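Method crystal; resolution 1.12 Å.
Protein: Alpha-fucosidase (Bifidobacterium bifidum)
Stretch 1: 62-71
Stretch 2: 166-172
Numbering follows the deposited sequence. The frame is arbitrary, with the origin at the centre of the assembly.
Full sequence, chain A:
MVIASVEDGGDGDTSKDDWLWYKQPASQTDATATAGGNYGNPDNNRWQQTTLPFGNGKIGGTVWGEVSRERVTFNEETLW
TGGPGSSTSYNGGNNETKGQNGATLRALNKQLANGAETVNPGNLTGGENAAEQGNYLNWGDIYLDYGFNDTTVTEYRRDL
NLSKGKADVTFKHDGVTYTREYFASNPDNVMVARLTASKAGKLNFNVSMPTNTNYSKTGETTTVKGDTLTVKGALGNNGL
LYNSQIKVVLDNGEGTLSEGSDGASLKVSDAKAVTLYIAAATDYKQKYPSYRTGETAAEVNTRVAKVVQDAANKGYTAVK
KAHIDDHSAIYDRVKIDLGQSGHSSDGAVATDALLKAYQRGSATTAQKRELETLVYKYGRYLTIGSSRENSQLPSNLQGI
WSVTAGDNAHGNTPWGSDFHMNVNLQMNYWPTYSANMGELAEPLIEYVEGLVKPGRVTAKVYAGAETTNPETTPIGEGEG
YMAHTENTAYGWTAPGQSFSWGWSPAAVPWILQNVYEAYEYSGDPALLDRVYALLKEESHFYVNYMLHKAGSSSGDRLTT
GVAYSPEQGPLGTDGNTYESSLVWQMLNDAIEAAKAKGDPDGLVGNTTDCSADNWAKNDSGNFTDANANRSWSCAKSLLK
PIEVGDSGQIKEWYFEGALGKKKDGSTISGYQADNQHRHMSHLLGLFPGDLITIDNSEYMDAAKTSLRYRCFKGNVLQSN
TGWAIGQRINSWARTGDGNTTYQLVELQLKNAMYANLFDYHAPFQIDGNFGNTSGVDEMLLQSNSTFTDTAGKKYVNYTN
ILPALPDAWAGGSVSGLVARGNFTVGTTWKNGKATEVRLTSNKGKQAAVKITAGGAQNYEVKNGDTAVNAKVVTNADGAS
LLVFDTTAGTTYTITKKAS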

# COMPACT_ATOMS: atom_id res chain seq x y z
N THR A 62 -10.63 -5.65 15.09
CA THR A 62 -11.80 -5.40 14.27
C THR A 62 -13.03 -5.67 15.13
O THR A 62 -13.26 -6.80 15.58
CB THR A 62 -11.81 -6.24 12.96
OG1 THR A 62 -11.06 -7.45 13.13
CG2 THR A 62 -11.22 -5.43 11.80
N VAL A 63 -13.79 -4.61 15.37
CA VAL A 63 -14.86 -4.59 16.37
C VAL A 63 -16.19 -5.01 15.76
O VAL A 63 -16.62 -4.47 14.74
CB VAL A 63 -15.01 -3.18 16.99
CG1 VAL A 63 -16.12 -3.16 18.04
CG2 VAL A 63 -13.69 -2.74 17.58
N TRP A 64 -16.85 -5.97 16.41
CA TRP A 64 -18.16 -6.43 15.96
C TRP A 64 -19.31 -5.61 16.57
O TRP A 64 -20.30 -5.33 15.90
CB TRP A 64 -18.34 -7.92 16.26
CG TRP A 64 -17.40 -8.84 15.51
CD1 TRP A 64 -16.04 -8.93 15.64
CD2 TRP A 64 -17.76 -9.82 14.53
NE1 TRP A 64 -15.54 -9.88 14.80
CE2 TRP A 64 -16.57 -10.45 14.10
CE3 TRP A 64 -18.98 -10.21 13.95
CZ2 TRP A 64 -16.56 -11.46 13.14
CZ3 TRP A 64 -18.97 -11.22 12.99
CH2 TRP A 64 -17.76 -11.83 12.60
N GLY A 65 -19.16 -5.23 17.84
CA GLY A 65 -20.19 -4.46 18.53
C GLY A 65 -21.43 -5.27 18.89
O GLY A 65 -22.54 -4.73 18.91
N GLU A 66 -21.24 -6.56 19.16
CA GLU A 66 -22.36 -7.41 19.56
C GLU A 66 -22.86 -7.04 20.94
O GLU A 66 -22.09 -6.61 21.79
CB GLU A 66 -21.97 -8.89 19.49
CG GLU A 66 -21.48 -9.34 18.11
CD GLU A 66 -22.48 -9.09 17.00
OE1 GLU A 66 -23.69 -9.34 17.23
OE2 GLU A 66 -22.08 -8.64 15.91
N VAL A 67 -24.16 -7.22 21.16
CA VAL A 67 -24.79 -6.80 22.41
C VAL A 67 -24.29 -7.61 23.61
O VAL A 67 -23.77 -7.05 24.57
CB VAL A 67 -26.34 -6.83 22.32
CG1 VAL A 67 -26.98 -6.63 23.69
CG2 VAL A 67 -26.83 -5.76 21.35
N SER A 68 -24.44 -8.93 23.54
CA SER A 68 -24.10 -9.78 24.68
C SER A 68 -22.70 -10.39 24.58
O SER A 68 -21.86 -10.16 25.44
CB SER A 68 -25.15 -10.87 24.88
OG SER A 68 -24.91 -11.58 26.09
N ARG A 69 -22.45 -11.18 23.53
CA ARG A 69 -21.12 -11.76 23.36
C ARG A 69 -20.32 -10.89 22.40
O ARG A 69 -20.23 -11.16 21.20
CB ARG A 69 -21.18 -13.22 22.91
CG ARG A 69 -19.82 -13.92 22.93
CD ARG A 69 -19.97 -15.43 22.96
NE ARG A 69 -18.73 -16.12 22.59
CZ ARG A 69 -17.74 -16.43 23.43
NH1 ARG A 69 -17.82 -16.11 24.72
NH2 ARG A 69 -16.67 -17.06 22.97
N GLU A 70 -19.76 -9.83 22.96
CA GLU A 70 -18.95 -8.90 22.21
C GLU A 70 -17.67 -9.58 21.73
O GLU A 70 -17.12 -10.45 22.40
CB GLU A 70 -18.65 -7.65 23.05
CG GLU A 70 -17.64 -6.67 22.44
CD GLU A 70 -18.12 -5.96 21.18
OE1 GLU A 70 -18.49 -6.63 20.20
OE2 GLU A 70 -18.10 -4.70 21.17
N ARG A 71 -17.22 -9.16 20.55
CA ARG A 71 -16.07 -9.76 19.88
C ARG A 71 -15.21 -8.68 19.25
O ARG A 71 -15.73 -7.79 18.55
CB ARG A 71 -16.56 -10.74 18.81
CG ARG A 71 -15.46 -11.50 18.10
CD ARG A 71 -16.06 -12.43 17.07
NE ARG A 71 -15.02 -13.09 16.28
CZ ARG A 71 -15.24 -13.97 15.30
NH1 ARG A 71 -16.48 -14.31 14.96
NH2 ARG A 71 -14.21 -14.50 14.66
N LYS A 166 -10.48 5.70 17.23
CA LYS A 166 -11.08 4.78 18.18
C LYS A 166 -12.44 4.30 17.70
O LYS A 166 -13.11 4.98 16.91
CB LYS A 166 -11.19 5.42 19.57
CG LYS A 166 -12.17 6.58 19.67
CD LYS A 166 -11.90 7.42 20.91
CE LYS A 166 -13.07 8.33 21.25
NZ LYS A 166 -14.16 7.59 21.94
N ALA A 167 -12.82 3.11 18.16
CA ALA A 167 -14.12 2.53 17.87
C ALA A 167 -14.99 2.59 19.12
O ALA A 167 -14.50 2.40 20.23
CB ALA A 167 -13.97 1.09 17.41
N ASP A 168 -16.28 2.87 18.92
CA ASP A 168 -17.22 3.03 20.03
C ASP A 168 -18.43 2.13 19.84
O ASP A 168 -18.84 1.84 18.71
CB ASP A 168 -17.67 4.49 20.14
CG ASP A 168 -16.51 5.48 20.11
OD1 ASP A 168 -15.73 5.53 21.07
OD2 ASP A 168 -16.38 6.22 19.11
N VAL A 169 -19.00 1.69 20.96
CA VAL A 169 -20.29 0.98 20.97
C VAL A 169 -21.12 1.51 22.14
O VAL A 169 -20.59 1.73 23.23
CB VAL A 169 -20.14 -0.57 21.12
CG1 VAL A 169 -21.50 -1.26 21.02
CG2 VAL A 169 -19.17 -1.14 20.08
N THR A 170 -22.40 1.73 21.89
CA THR A 170 -23.34 2.11 22.95
C THR A 170 -24.71 1.50 22.70
O THR A 170 -25.12 1.33 21.55
CB THR A 170 -23.42 3.65 23.14
OG1 THR A 170 -24.22 3.95 24.29
CG2 THR A 170 -24.01 4.35 21.91
N PHE A 171 -25.41 1.16 23.78
CA PHE A 171 -26.79 0.69 23.71
C PHE A 171 -27.42 0.71 25.08
O PHE A 171 -26.72 0.73 26.09
CB PHE A 171 -26.88 -0.72 23.10
CG PHE A 171 -26.07 -1.76 23.83
CD1 PHE A 171 -26.58 -2.41 24.95
CD2 PHE A 171 -24.79 -2.09 23.39
CE1 PHE A 171 -25.84 -3.36 25.62
CE2 PHE A 171 -24.03 -3.05 24.05
CZ PHE A 171 -24.56 -3.69 25.18
N LYS A 172 -28.75 0.71 25.10
CA LYS A 172 -29.51 0.62 26.34
C LYS A 172 -30.19 -0.75 26.42
O LYS A 172 -30.95 -1.12 25.53
CB LYS A 172 -30.55 1.74 26.42
CG LYS A 172 -31.37 1.73 27.72
CD LYS A 172 -32.28 2.95 27.84
CE LYS A 172 -31.54 4.13 28.45
NZ LYS A 172 -32.48 5.22 28.85

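Residues 62-71 pack against the strand 166-172 mainly through apolar packing: no hydrogen bond or salt bridge crosses between them, and the 274 Å² buried, both sides summed, comes mainly from three valines, an alanine, a phenylalanine and a glycine. Along the strand, Ala 167, Val 169 and Phe 171 point toward stretch 1; between them, Asp 168 points away, its OD1 2.7 Å from Lys 166 NZ in a salt bridge within the strand. Val 63, at the end of the first strand segment, points toward the partner in the t rotamer and spreads its methyls over two residues: CG2 lies 3.8 Å from Ala 167 CB, and CG1 lies 4.2 Å from Val 169 CG2. The CA atoms of Val 63 and Ala 167 are 7.3 Å apart, and the single methyl of the alanine is enough to meet the valine. Trp 64 turns away, and its backbone N hydrogen-bonds to Arg 71 O (3.0 Å), tying the start of the loop to the strand that follows it. At Gly 65 the backbones come closer, its CA 6.0 Å from Val 169 CA and 3.8 Å from Val 169 CG2. Its positive phi favours glycine, and an ideal CB would sit 3.5 Å from that same methyl. Glu 66 points away and leaves the contact to Val 67, whose CG1 lies over one face of the Phe 171 ring, 4.0 Å from CE1. Val 67 O approaches Phe 171 CZ at 3.5 Å and is buried without a hydrogen-bonding partner. Ser 68 points away and Arg 69 is out of reach. Glu 70 points back toward the strand, with OE2 3.9 Å from Val 169 CG2; its OE1 accepts from Glu 66 N (2.9 Å), Arg 71 N (2.9 Å) and, weakly, Gly 65 N (2.8 Å), so the buried carboxylate braces the loop that carries Gly 65 and Val 67.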